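Local coordinates for protein LYND (PDB 4V1T) that probably uses ATP and magnesium to cyclodehydrate side chains of a peptide substrate into azoline heterocycles, as a YcaO-family cyclodehydratase, at residues B[551-554]-B[555-559]; B[625-629]-B[630-634]. All coordinates share one frame; numbering follows the deposited sequence.

Contact 1 of 2, residues B[551-554]-B[555-559]; sequences ERDG and VALWW. With PO4 (phosphate ion), chain P.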
loop_
_atom_site.group_PDB
_atom_site.type_symbol
_atom_site.label_atom_id
_atom_site.label_comp_id
_atom_site.label_asym_id
_atom_site.label_seq_id
_atom_site.Cartn_x
_atom_site.Cartn_y
_atom_site.Cartn_z
ATOM N N GLU B 551 -1.891 -30.164 -16.337
ATOM C CA GLU B 551 -1.688 -29.106 -17.322
ATOM C C GLU B 551 -0.502 -29.419 -18.222
ATOM O O GLU B 551 -0.620 -29.367 -19.439
ATOM C CB GLU B 551 -1.468 -27.760 -16.623
ATOM C CG GLU B 551 -1.055 -26.600 -17.523
ATOM C CD GLU B 551 -0.433 -25.467 -16.732
ATOM O OE1 GLU B 551 -1.000 -25.080 -15.689
ATOM O OE2 GLU B 551 0.634 -24.980 -17.142
ATOM N N ARG B 552 0.638 -29.744 -17.618
ATOM C CA ARG B 552 1.873 -29.971 -18.380
ATOM C C ARG B 552 1.763 -31.246 -19.207
ATOM O O ARG B 552 2.231 -31.290 -20.350
ATOM C CB ARG B 552 3.101 -30.086 -17.482
ATOM C CG ARG B 552 3.133 -29.197 -16.271
ATOM C CD ARG B 552 3.306 -27.734 -16.576
ATOM N NE ARG B 552 4.138 -27.107 -15.550
ATOM C CZ ARG B 552 4.247 -25.808 -15.342
ATOM N NH1 ARG B 552 3.548 -24.948 -16.057
ATOM N NH2 ARG B 552 5.044 -25.370 -14.386
ATOM N N ASP B 553 1.162 -32.276 -18.607
ATOM C CA ASP B 553 0.925 -33.542 -19.281
ATOM C C ASP B 553 0.083 -33.300 -20.527
ATOM O O ASP B 553 0.436 -33.754 -21.614
ATOM C CB ASP B 553 0.244 -34.538 -18.339
ATOM C CG ASP B 553 0.033 -35.891 -18.973
ATOM O OD1 ASP B 553 -0.994 -36.065 -19.667
ATOM O OD2 ASP B 553 0.884 -36.787 -18.766
ATOM N N GLY B 554 -1.013 -32.561 -20.363
ATOM C CA GLY B 554 -1.884 -32.218 -21.474
ATOM C C GLY B 554 -1.168 -31.461 -22.578
ATOM O O GLY B 554 -1.362 -31.746 -23.767
ATOM N N VAL B 555 -0.340 -30.494 -22.185
ATOM C CA VAL B 555 0.423 -29.714 -23.147
ATOM C C VAL B 555 1.409 -30.624 -23.868
ATOM O O VAL B 555 1.537 -30.567 -25.095
ATOM C CB VAL B 555 1.170 -28.537 -22.474
ATOM C CG1 VAL B 555 2.144 -27.877 -23.451
ATOM C CG2 VAL B 555 0.183 -27.496 -21.968
ATOM N N ALA B 556 2.092 -31.468 -23.106
ATOM C CA ALA B 556 3.102 -32.367 -23.682
ATOM C C ALA B 556 2.500 -33.237 -24.779
ATOM O O ALA B 556 3.065 -33.360 -25.858
ATOM C CB ALA B 556 3.719 -33.238 -22.600
ATOM N N LEU B 557 1.350 -33.833 -24.493
ATOM C CA LEU B 557 0.670 -34.694 -25.449
ATOM C C LEU B 557 0.373 -33.935 -26.727
ATOM O O LEU B 557 0.680 -34.400 -27.828
ATOM C CB LEU B 557 -0.638 -35.227 -24.848
ATOM C CG LEU B 557 -0.518 -36.173 -23.644
ATOM C CD1 LEU B 557 -1.890 -36.666 -23.217
ATOM C CD2 LEU B 557 0.398 -37.356 -23.929
ATOM N N TRP B 558 -0.226 -32.761 -26.573
ATOM C CA TRP B 558 -0.614 -31.937 -27.708
ATOM C C TRP B 558 0.589 -31.452 -28.501
ATOM O O TRP B 558 0.639 -31.600 -29.727
ATOM C CB TRP B 558 -1.437 -30.743 -27.224
ATOM C CG TRP B 558 -1.469 -29.579 -28.175
ATOM C CD1 TRP B 558 -2.011 -29.548 -29.426
ATOM C CD2 TRP B 558 -0.950 -28.265 -27.926
ATOM N NE1 TRP B 558 -1.846 -28.296 -29.982
ATOM C CE2 TRP B 558 -1.208 -27.491 -29.076
ATOM C CE3 TRP B 558 -0.300 -27.669 -26.840
ATOM C CZ2 TRP B 558 -0.825 -26.154 -29.172
ATOM C CZ3 TRP B 558 0.077 -26.344 -26.936
ATOM C CH2 TRP B 558 -0.186 -25.599 -28.095
ATOM N N TRP B 559 1.561 -30.888 -27.795
ATOM C CA TRP B 559 2.692 -30.229 -28.433
ATOM C C TRP B 559 3.609 -31.178 -29.203
ATOM O O TRP B 559 3.988 -30.906 -30.341
ATOM C CB TRP B 559 3.513 -29.484 -27.381
ATOM C CG TRP B 559 4.676 -28.754 -27.955
ATOM C CD1 TRP B 559 5.953 -29.220 -28.085
ATOM C CD2 TRP B 559 4.677 -27.431 -28.487
ATOM N NE1 TRP B 559 6.750 -28.266 -28.659
ATOM C CE2 TRP B 559 5.990 -27.156 -28.916
ATOM C CE3 TRP B 559 3.697 -26.443 -28.636
ATOM C CZ2 TRP B 559 6.343 -25.943 -29.492
ATOM C CZ3 TRP B 559 4.049 -25.241 -29.208
ATOM C CH2 TRP B 559 5.362 -25.000 -29.632
HETATM P P PO4 P . 4.406 -21.447 -13.898
HETATM O O1 PO4 P . 5.443 -21.994 -14.864
HETATM O O2 PO4 P . 4.241 -22.389 -12.734
HETATM O O3 PO4 P . 3.096 -21.282 -14.634
HETATM O O4 PO4 P . 4.915 -20.122 -13.367
#

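Contact 2 of 2, residues B[625-629]-B[630-634]; sequences GAHLD and PTIAI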
loop_
_atom_site.group_PDB
_atom_site.type_symbol
_atom_site.label_atom_id
_atom_site.label_comp_id
_atom_site.label_asym_id
_atom_site.label_seq_id
_atom_site.Cartn_x
_atom_site.Cartn_y
_atom_site.Cartn_z
ATOM N N GLY B 625 -3.545 -23.754 -18.531
ATOM C CA GLY B 625 -4.268 -23.840 -17.278
ATOM C C GLY B 625 -5.103 -25.102 -17.242
ATOM O O GLY B 625 -5.634 -25.536 -18.261
ATOM N N ALA B 626 -5.196 -25.704 -16.065
ATOM C CA ALA B 626 -6.073 -26.839 -15.848
ATOM C C ALA B 626 -6.716 -26.694 -14.482
ATOM O O ALA B 626 -6.105 -26.178 -13.550
ATOM C CB ALA B 626 -5.299 -28.154 -15.940
ATOM N N HIS B 627 -7.962 -27.138 -14.378
ATOM C CA HIS B 627 -8.717 -27.023 -13.139
ATOM C C HIS B 627 -9.934 -27.922 -13.256
ATOM O O HIS B 627 -10.303 -28.303 -14.366
ATOM C CB HIS B 627 -9.140 -25.570 -12.907
ATOM C CG HIS B 627 -9.468 -25.254 -11.482
ATOM N ND1 HIS B 627 -10.753 -25.290 -10.989
ATOM C CD2 HIS B 627 -8.678 -24.889 -10.448
ATOM C CE1 HIS B 627 -10.742 -24.961 -9.710
ATOM N NE2 HIS B 627 -9.495 -24.716 -9.356
ATOM N N LEU B 628 -10.541 -28.293 -12.132
ATOM C CA LEU B 628 -11.751 -29.102 -12.190
ATOM C C LEU B 628 -12.861 -28.284 -12.853
ATOM O O LEU B 628 -13.687 -28.814 -13.589
ATOM C CB LEU B 628 -12.161 -29.586 -10.793
ATOM C CG LEU B 628 -11.308 -30.725 -10.203
ATOM C CD1 LEU B 628 -11.712 -31.022 -8.768
ATOM C CD2 LEU B 628 -11.406 -31.996 -11.038
ATOM N N ASP B 629 -12.844 -26.983 -12.599
ATOM C CA ASP B 629 -13.800 -26.045 -13.178
ATOM C C ASP B 629 -13.232 -25.485 -14.475
ATOM O O ASP B 629 -12.241 -24.756 -14.442
ATOM C CB ASP B 629 -14.086 -24.906 -12.197
ATOM C CG ASP B 629 -15.202 -23.984 -12.669
ATOM O OD1 ASP B 629 -15.548 -24.001 -13.870
ATOM O OD2 ASP B 629 -15.738 -23.230 -11.827
ATOM N N PRO B 630 -13.852 -25.823 -15.622
ATOM C CA PRO B 630 -13.281 -25.425 -16.910
ATOM C C PRO B 630 -13.243 -23.917 -17.082
ATOM O O PRO B 630 -12.383 -23.411 -17.804
ATOM C CB PRO B 630 -14.226 -26.066 -17.934
ATOM C CG PRO B 630 -15.512 -26.228 -17.208
ATOM C CD PRO B 630 -15.144 -26.514 -15.787
ATOM N N THR B 631 -14.169 -23.215 -16.426
ATOM C CA THR B 631 -14.184 -21.768 -16.450
ATOM C C THR B 631 -12.875 -21.225 -15.883
ATOM O O THR B 631 -12.263 -20.326 -16.464
ATOM C CB THR B 631 -15.381 -21.201 -15.653
ATOM O OG1 THR B 631 -16.609 -21.620 -16.264
ATOM C CG2 THR B 631 -15.346 -19.703 -15.613
ATOM N N ILE B 632 -12.444 -21.787 -14.757
ATOM C CA ILE B 632 -11.214 -21.352 -14.106
ATOM C C ILE B 632 -10.004 -21.787 -14.929
ATOM O O ILE B 632 -9.012 -21.068 -15.013
ATOM C CB ILE B 632 -11.083 -21.916 -12.673
ATOM C CG1 ILE B 632 -12.354 -21.642 -11.841
ATOM C CG2 ILE B 632 -9.846 -21.347 -11.980
ATOM C CD1 ILE B 632 -12.803 -20.194 -11.800
ATOM N N ALA B 633 -10.089 -22.969 -15.528
ATOM C CA ALA B 633 -8.991 -23.498 -16.327
ATOM C C ALA B 633 -8.700 -22.569 -17.506
ATOM O O ALA B 633 -7.550 -22.234 -17.771
ATOM C CB ALA B 633 -9.312 -24.903 -16.815
ATOM N N ILE B 634 -9.750 -22.152 -18.204
ATOM C CA ILE B 634 -9.601 -21.227 -19.318
ATOM C C ILE B 634 -9.078 -19.899 -18.797
ATOM O O ILE B 634 -8.256 -19.251 -19.435
ATOM C CB ILE B 634 -10.940 -21.008 -20.059
ATOM C CG1 ILE B 634 -11.426 -22.324 -20.689
ATOM C CG2 ILE B 634 -10.790 -19.945 -21.145
ATOM C CD1 ILE B 634 -12.872 -22.291 -21.141
HETATM O O HOH W 1 -18.043 -23.454 -14.833
#

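Contact 1 of 2, residues B[551-554]-B[555-559]
Val555, Ala556, Leu557 and Trp558 each donate their backbone N-H to the carbonyl four residues back, in Glu551 to Gly554, the unbroken i to i+4 ladder of an alpha-helix inside the YcaO-family part of the chain. Of these four bonds the shortest runs from Ala556 N to Arg552 O at 2.8 Å. On one side of the helix Leu557 crosses the Asp553 side chain at a slant: its CD1 stands 3.7 Å from Asp553 OD1, a nonpolar branch against a carboxylate oxygen whose charge is met by Arg748, while Asp553 OD2 takes the N-H of Arg738. Arg552 bends at chi2 (-70°) and again at chi3, which brings its guanidinium back beside the preceding Glu551. There NH1 makes a salt bridge to Glu551 OE2, 3.1 Å long, whose hydrogen bond is weak, and NE is held by Asn530. Replacing Arg552 by an alanine is likely to leave Glu551 OE2 without this positive mate, Asn530 OD1 without the NE donor and the phosphate without its bond to NH2. That phosphate, probably from the crystallisation liquor, meets the guanidinium edge near its plane through a weak bond from Arg552 NH2 to phosphate O1, 3.4 Å long.

Contact 2 of 2, residues B[625-629]-B[630-634]
Asp629 caps the helix that starts at Pro630. Its OD1 accepts from Thr631 N at 3.0 Å, the N-cap bond, with the donor standing 42° out of the carboxylate plane. With CG anti to the backbone N (chi1 -173°), the carboxylate swings forward over the first turn, where a water links OD1 to Thr631 OG1. The Asp629 carbonyl starts the helical ladder: Ala633 N donates to its oxygen at 3.0 Å, and Ile632 N adds a weak, strongly bent bond to the same atom. Ile632 packs against both the cap and His627. Its CG1 lies 3.7 Å from Asp629 CB, while CG2 sits over the centre of the imidazole face, a CH-pi contact 4.0 Å from the ring centroid. That ring is fixed in turn by Asp629 N, which donates to His627 ND1 at 3.1 Å along a fairly straight path (162°), and by an edge-to-face contact with His343. Ala633 CB rests 3.6 Å from His627 N, closing the turn between strand and helix. The turn leads from edge strand 621-626 of the three-stranded antiparallel sheet into helix 630-649, with Phe606 of strand 605-612 touching Pro630, Ala633 and Ile634, and Leu628 reaching Met547 of helix 538-561.

Overall arrangement
Contacts 1 and 2 both belong to the YcaO cyclodehydratase part of the chain, their centres about 15 Å apart, and they meet where helix 538-561 packs on strand 621-626. Glu551 of contact 1 makes the junction: its CB lies 3.9 Å from Ala626 CB, and its OE1 comes 3.8 Å from Gly625 CA. The same carboxylate faces the nucleotide site, its side chain about 4 Å from a bound magnesium ion and about 5 Å from ADP. Gly625 is only slightly farther, about 6 Å from a magnesium ion. Contact 1 therefore borders the ADP and magnesium pocket at its 551-554 end, while contact 2 runs from that border out to the start of helix 630-649.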